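Local coordinates for protein lactate dehydrogenase (Eimeria maxima, PDB 6CT6) that probably interconverts pyruvate and lactate with NAD as cofactor, and is bound here to NADH and the pyruvate analogue oxamate, at residues 165-170 with 224-229; 193-198 with 217-222. All coordinates share one frame; numbering follows the deposited sequence.

Contact 1: 165-170 with 224-229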
loop_
_atom_site.group_PDB
_atom_site.type_symbol
_atom_site.label_atom_id
_atom_site.label_comp_id
_atom_site.label_asym_id
_atom_site.label_seq_id
_atom_site.Cartn_x
_atom_site.Cartn_y
_atom_site.Cartn_z
ATOM N N ARG B 165 13.040 -12.648 -11.754
ATOM C CA ARG B 165 14.280 -12.079 -11.235
ATOM C C ARG B 165 14.444 -12.354 -9.743
ATOM O O ARG B 165 15.558 -12.619 -9.277
ATOM C CB ARG B 165 14.317 -10.576 -11.509
ATOM C CG ARG B 165 14.408 -10.209 -12.987
ATOM C CD ARG B 165 14.141 -8.729 -13.222
ATOM N NE ARG B 165 14.957 -7.880 -12.352
ATOM C CZ ARG B 165 14.485 -7.029 -11.442
ATOM N NH1 ARG B 165 13.179 -6.863 -11.261
ATOM N NH2 ARG B 165 15.334 -6.321 -10.713
ATOM N N ARG B 166 13.353 -12.292 -8.976
ATOM C CA ARG B 166 13.443 -12.535 -7.538
ATOM C C ARG B 166 13.943 -13.944 -7.250
ATOM O O ARG B 166 14.730 -14.155 -6.321
ATOM C CB ARG B 166 12.077 -12.310 -6.882
ATOM C CG ARG B 166 11.995 -12.715 -5.406
ATOM C CD ARG B 166 12.700 -11.724 -4.494
ATOM N NE ARG B 166 12.994 -12.310 -3.189
ATOM C CZ ARG B 166 13.113 -11.620 -2.057
ATOM N NH1 ARG B 166 12.950 -10.304 -2.046
ATOM N NH2 ARG B 166 13.386 -12.254 -0.925
ATOM N N MET B 167 13.490 -14.923 -8.033
ATOM C CA MET B 167 13.833 -16.314 -7.758
ATOM C C MET B 167 15.288 -16.606 -8.104
ATOM O O MET B 167 15.988 -17.288 -7.347
ATOM C CB MET B 167 12.882 -17.231 -8.528
ATOM C CG MET B 167 11.459 -17.191 -7.985
ATOM S SD MET B 167 10.309 -18.334 -8.777
ATOM C CE MET B 167 9.353 -17.211 -9.794
ATOM N N ILE B 168 15.762 -16.097 -9.242
ATOM C CA ILE B 168 17.181 -16.205 -9.577
ATOM C C ILE B 168 18.025 -15.536 -8.498
ATOM O O ILE B 168 19.032 -16.088 -8.037
ATOM C CB ILE B 168 17.447 -15.588 -10.963
ATOM C CG1 ILE B 168 16.722 -16.382 -12.057
ATOM C CG2 ILE B 168 18.948 -15.488 -11.247
ATOM C CD1 ILE B 168 17.263 -17.783 -12.301
ATOM N N ALA B 169 17.622 -14.331 -8.082
ATOM C CA ALA B 169 18.370 -13.595 -7.069
ATOM C C ALA B 169 18.472 -14.377 -5.766
ATOM O O ALA B 169 19.548 -14.445 -5.160
ATOM C CB ALA B 169 17.714 -12.236 -6.829
ATOM N N ASP B 170 17.362 -14.967 -5.310
ATOM C CA ASP B 170 17.393 -15.734 -4.068
ATOM C C ASP B 170 18.256 -16.981 -4.213
ATOM O O ASP B 170 18.919 -17.401 -3.258
ATOM C CB ASP B 170 15.975 -16.120 -3.644
ATOM C CG ASP B 170 15.155 -14.931 -3.180
ATOM O OD1 ASP B 170 15.754 -13.881 -2.864
ATOM O OD2 ASP B 170 13.913 -15.048 -3.124
ATOM N N ASN B 224 8.932 -22.802 -14.279
ATOM C CA ASN B 224 7.566 -23.195 -13.948
ATOM C C ASN B 224 6.977 -22.280 -12.883
ATOM O O ASN B 224 5.832 -21.827 -13.004
ATOM C CB ASN B 224 7.544 -24.647 -13.471
ATOM C CG ASN B 224 7.907 -25.626 -14.567
ATOM O OD1 ASN B 224 7.555 -25.430 -15.730
ATOM N ND2 ASN B 224 8.619 -26.687 -14.202
ATOM N N LYS B 225 7.739 -22.007 -11.823
ATOM C CA LYS B 225 7.213 -21.191 -10.737
ATOM C C LYS B 225 6.870 -19.782 -11.207
ATOM O O LYS B 225 5.929 -19.171 -10.688
ATOM C CB LYS B 225 8.209 -21.160 -9.576
ATOM C CG LYS B 225 8.163 -22.411 -8.689
ATOM C CD LYS B 225 6.826 -22.508 -7.946
ATOM C CE LYS B 225 6.632 -23.826 -7.204
ATOM N NZ LYS B 225 5.211 -23.975 -6.777
ATOM N N THR B 226 7.595 -19.261 -12.199
ATOM C CA THR B 226 7.263 -17.947 -12.745
ATOM C C THR B 226 5.869 -17.947 -13.361
ATOM O O THR B 226 5.068 -17.038 -13.113
ATOM C CB THR B 226 8.309 -17.529 -13.782
ATOM O OG1 THR B 226 9.597 -17.438 -13.157
ATOM C CG2 THR B 226 7.950 -16.180 -14.405
ATOM N N LYS B 227 5.566 -18.955 -14.180
ATOM C CA LYS B 227 4.245 -19.032 -14.796
ATOM C C LYS B 227 3.151 -19.223 -13.753
ATOM O O LYS B 227 2.009 -18.799 -13.965
ATOM C CB LYS B 227 4.207 -20.173 -15.818
ATOM C CG LYS B 227 5.240 -20.057 -16.935
ATOM C CD LYS B 227 5.500 -21.403 -17.606
ATOM C CE LYS B 227 4.356 -21.822 -18.517
ATOM N NZ LYS B 227 4.660 -21.549 -19.949
ATOM N N GLN B 228 3.478 -19.849 -12.624
ATOM C CA GLN B 228 2.498 -20.189 -11.599
ATOM C C GLN B 228 2.333 -19.117 -10.526
ATOM O O GLN B 228 1.396 -19.211 -9.724
ATOM C CB GLN B 228 2.894 -21.504 -10.915
ATOM C CG GLN B 228 2.887 -22.713 -11.833
ATOM C CD GLN B 228 3.739 -23.851 -11.305
ATOM O OE1 GLN B 228 4.107 -23.878 -10.131
ATOM N NE2 GLN B 228 4.068 -24.793 -12.180
ATOM N N ALA B 229 3.206 -18.107 -10.494
ATOM C CA ALA B 229 3.247 -17.199 -9.350
ATOM C C ALA B 229 1.899 -16.532 -9.106
ATOM O O ALA B 229 1.448 -16.433 -7.959
ATOM C CB ALA B 229 4.326 -16.140 -9.561
#
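M167 of helix 157-172 lays its thioether over the first turn of segment 224-229, where it overlaps K225 and T226. The two segments belong to helices 157-172 and 216-237 of the alpha/beta C-terminal domain, and M167 makes the close contacts between them. The sulfur SD of M167 lies 3.6 Å from CB of K225. The two side chains stand roughly perpendicular. The terminal methyl CE of M167 reaches further, to 3.4 Å from OG1 and 3.6 Å from the backbone N of T226. The chain of M167 is extended at chi2 (-176°) and then bends at chi3 (-105°), which turns CE toward T226 while the sulfur faces K225.

K225 gives only the root of its side chain. Beyond CB its chain bends at chi2 and leads its amine away from M167, to a long, weak ion pair with D232. OG1 of T226 is hydrogen-bonded to the backbone oxygen of I222, one turn earlier in its own helix. The hydroxyl therefore has a polar partner, and the methyl of M167 merely rests against it. T226 also packs on L164, and M167 on I222.

On helix 157-172, NE of R166 forms a salt bridge with OD2 of D170, at 2.9 Å. Other nitrogens of the R166 guanidinium are hydrogen-bonded to I64 and T65 of the second subunit, so this helix also touches that subunit.

No hydrogen bond or salt bridge joins the two segments. They meet here by van der Waals contact of a thioether, while OG1 of T226 and NE of R166 find partners within their own helices.

Contact 2: 193-198 with 217-222. With GLC (alpha-D-glucopyranose), chain E.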
loop_
_atom_site.group_PDB
_atom_site.type_symbol
_atom_site.label_atom_id
_atom_site.label_comp_id
_atom_site.label_asym_id
_atom_site.label_seq_id
_atom_site.Cartn_x
_atom_site.Cartn_y
_atom_site.Cartn_z
ATOM N N PRO B 193 8.937 -17.093 -19.941
ATOM C CA PRO B 193 10.196 -16.687 -19.297
ATOM C C PRO B 193 11.378 -17.044 -20.184
ATOM O O PRO B 193 11.576 -18.208 -20.546
ATOM C CB PRO B 193 10.201 -17.481 -17.985
ATOM C CG PRO B 193 8.789 -17.913 -17.777
ATOM C CD PRO B 193 8.197 -18.075 -19.134
ATOM N N LEU B 194 12.165 -16.029 -20.543
ATOM C CA LEU B 194 13.279 -16.197 -21.478
ATOM C C LEU B 194 14.532 -16.580 -20.699
ATOM O O LEU B 194 15.416 -15.765 -20.429
ATOM C CB LEU B 194 13.486 -14.925 -22.291
ATOM C CG LEU B 194 12.413 -14.608 -23.331
ATOM C CD1 LEU B 194 12.653 -13.235 -23.941
ATOM C CD2 LEU B 194 12.381 -15.669 -24.420
ATOM N N MET B 195 14.610 -17.867 -20.351
ATOM C CA MET B 195 15.703 -18.345 -19.512
ATOM C C MET B 195 17.056 -18.138 -20.178
ATOM O O MET B 195 18.070 -17.994 -19.484
ATOM C CB MET B 195 15.494 -19.821 -19.175
ATOM C CG MET B 195 14.118 -20.141 -18.604
ATOM S SD MET B 195 13.652 -19.076 -17.218
ATOM C CE MET B 195 14.578 -19.823 -15.881
ATOM N N ARG B 196 17.096 -18.112 -21.512
ATOM C CA ARG B 196 18.366 -17.946 -22.213
ATOM C C ARG B 196 18.918 -16.534 -22.059
ATOM O O ARG B 196 20.135 -16.335 -22.148
ATOM C CB ARG B 196 18.191 -18.285 -23.696
ATOM C CG ARG B 196 19.437 -18.061 -24.546
ATOM C CD ARG B 196 19.291 -18.679 -25.933
ATOM N NE ARG B 196 18.392 -17.925 -26.805
ATOM C CZ ARG B 196 18.767 -16.936 -27.612
ATOM N NH1 ARG B 196 20.034 -16.553 -27.667
ATOM N NH2 ARG B 196 17.865 -16.321 -28.370
ATOM N N TYR B 197 18.050 -15.551 -21.824
ATOM C CA TYR B 197 18.443 -14.150 -21.758
ATOM C C TYR B 197 18.693 -13.661 -20.333
ATOM O O TYR B 197 18.968 -12.472 -20.143
ATOM C CB TYR B 197 17.377 -13.269 -22.414
ATOM C CG TYR B 197 17.432 -13.198 -23.928
ATOM C CD1 TYR B 197 18.270 -12.294 -24.570
ATOM C CD2 TYR B 197 16.621 -14.007 -24.715
ATOM C CE1 TYR B 197 18.314 -12.210 -25.952
ATOM C CE2 TYR B 197 16.658 -13.930 -26.100
ATOM C CZ TYR B 197 17.506 -13.028 -26.711
ATOM O OH TYR B 197 17.553 -12.941 -28.085
ATOM N N ILE B 198 18.604 -14.535 -19.329
ATOM C CA ILE B 198 18.894 -14.118 -17.960
ATOM C C ILE B 198 20.374 -13.791 -17.856
ATOM O O ILE B 198 21.229 -14.590 -18.262
ATOM C CB ILE B 198 18.511 -15.214 -16.952
ATOM C CG1 ILE B 198 17.005 -15.506 -16.994
ATOM C CG2 ILE B 198 18.937 -14.807 -15.533
ATOM C CD1 ILE B 198 16.612 -16.737 -16.187
ATOM N N GLU B 217 18.103 -28.072 -12.821
ATOM C CA GLU B 217 16.853 -28.345 -12.119
ATOM C C GLU B 217 16.280 -27.065 -11.527
ATOM O O GLU B 217 15.085 -26.780 -11.678
ATOM C CB GLU B 217 17.087 -29.389 -11.028
ATOM C CG GLU B 217 15.814 -29.908 -10.369
ATOM C CD GLU B 217 16.062 -30.473 -8.983
ATOM O OE1 GLU B 217 17.222 -30.435 -8.519
ATOM O OE2 GLU B 217 15.096 -30.954 -8.356
ATOM N N ASP B 218 17.120 -26.284 -10.841
ATOM C CA ASP B 218 16.706 -24.965 -10.375
ATOM C C ASP B 218 16.144 -24.136 -11.522
ATOM O O ASP B 218 15.068 -23.537 -11.405
ATOM C CB ASP B 218 17.887 -24.241 -9.733
ATOM C CG ASP B 218 18.488 -25.012 -8.580
ATOM O OD1 ASP B 218 17.804 -25.909 -8.052
ATOM O OD2 ASP B 218 19.645 -24.718 -8.199
ATOM N N ILE B 219 16.870 -24.086 -12.643
ATOM C CA ILE B 219 16.414 -23.310 -13.793
ATOM C C ILE B 219 15.015 -23.750 -14.208
ATOM O O ILE B 219 14.130 -22.921 -14.448
ATOM C CB ILE B 219 17.411 -23.435 -14.961
ATOM C CG1 ILE B 219 18.772 -22.831 -14.583
ATOM C CG2 ILE B 219 16.855 -22.769 -16.224
ATOM C CD1 ILE B 219 18.781 -21.313 -14.450
ATOM N N ASN B 220 14.793 -25.063 -14.303
ATOM C CA ASN B 220 13.497 -25.548 -14.764
ATOM C C ASN B 220 12.400 -25.236 -13.756
ATOM O O ASN B 220 11.279 -24.882 -14.140
ATOM C CB ASN B 220 13.551 -27.050 -15.037
ATOM C CG ASN B 220 12.184 -27.630 -15.334
ATOM O OD1 ASN B 220 11.695 -27.547 -16.459
ATOM N ND2 ASN B 220 11.551 -28.212 -14.318
ATOM N N ASN B 221 12.702 -25.367 -12.464
ATOM C CA ASN B 221 11.700 -25.084 -11.443
ATOM C C ASN B 221 11.302 -23.614 -11.461
ATOM O O ASN B 221 10.120 -23.279 -11.309
ATOM C CB ASN B 221 12.237 -25.480 -10.069
ATOM C CG ASN B 221 11.152 -25.535 -9.012
ATOM O OD1 ASN B 221 9.975 -25.724 -9.320
ATOM N ND2 ASN B 221 11.545 -25.373 -7.755
ATOM N N ILE B 222 12.276 -22.722 -11.659
ATOM C CA ILE B 222 11.997 -21.291 -11.681
ATOM C C ILE B 222 11.161 -20.928 -12.900
ATOM O O ILE B 222 10.260 -20.083 -12.822
ATOM C CB ILE B 222 13.319 -20.502 -11.635
ATOM C CG1 ILE B 222 13.944 -20.617 -10.240
ATOM C CG2 ILE B 222 13.102 -19.036 -12.037
ATOM C CD1 ILE B 222 15.356 -20.080 -10.144
HETATM C C1 GLC E . 11.740 -24.081 -21.698
HETATM C C2 GLC E . 12.895 -23.029 -21.844
HETATM C C3 GLC E . 14.216 -23.588 -21.272
HETATM C C4 GLC E . 13.913 -24.002 -19.858
HETATM C C5 GLC E . 13.042 -25.235 -19.981
HETATM C C6 GLC E . 12.900 -25.773 -18.544
HETATM O O1 GLC E . 11.758 -24.945 -22.801
HETATM O O2 GLC E . 13.101 -22.709 -23.194
HETATM O O3 GLC E . 15.174 -22.568 -21.235
HETATM O O4 GLC E . 15.107 -24.375 -19.220
HETATM O O5 GLC E . 11.771 -24.840 -20.465
HETATM O O6 GLC E . 12.459 -24.716 -17.735
#
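P193, on strand 192-193, leads into a loop of the alpha/beta C-terminal domain of the lactate/malate dehydrogenase family, and M195 of this loop meets I219 and I222 of helix 216-237 beside a bound glucose. The ring of P193 packs on Y223 and T226 of that helix. L194 is the centre of an inverse gamma turn. Its side chain packs on L299 and L301.

M195 is the residue that crosses to segment 217-222. Its chain is bent at chi2 (-51°) and again at chi3 (-79°), and the folded shape serves two neighbours. The root of the side chain meets the sugar: CB of M195 is 3.4 Å from O3 of the glucose. The end goes to the helix, where CE lies 3.4 Å from the backbone O of I219. The same methyl is 3.7 Å from CG2 of I219, and the two side chains run antiparallel alongside each other. It also comes to 4.2 Å from CG2 of I222. CE thus sits against the CG2 methyls of I219 and I222, in an apolar contact without a hydrogen bond across the segments.

R196 turns to the C-terminal helix 303-328, with a salt bridge to E305. Y197 packs on M182 of strand 179-184. I198 leads toward strand 199-200 and packs on L164 of helix 157-172.

The glucose pocket takes M195 from the loop and I219, N220 and Y223 from helix 216-237, together with E304 and L308. E304 adds a hydrogen bond to the sugar. CG2 of I219 is 3.8 Å from O4 of the glucose, so this one methyl touches both M195 and the ligand.

Overall arrangement
Both contacts use helix 216-237, and their centres are about 9 Å apart. Contact 2 falls within the sequence interval between the two segments of contact 1. I222 bridges them: its CD1 packs on I168, its CG1 on CB of M167. P193 likewise packs on T226. Each contact is carried by a methionine, but the settings differ. Contact 1 joins two helices, is partly buried and ends in a lysine at the surface, with the second subunit close by. Contact 2 joins a loop to the helix. Its touching residues are all buried, it meets no other protein chain, and it borders a bound sugar.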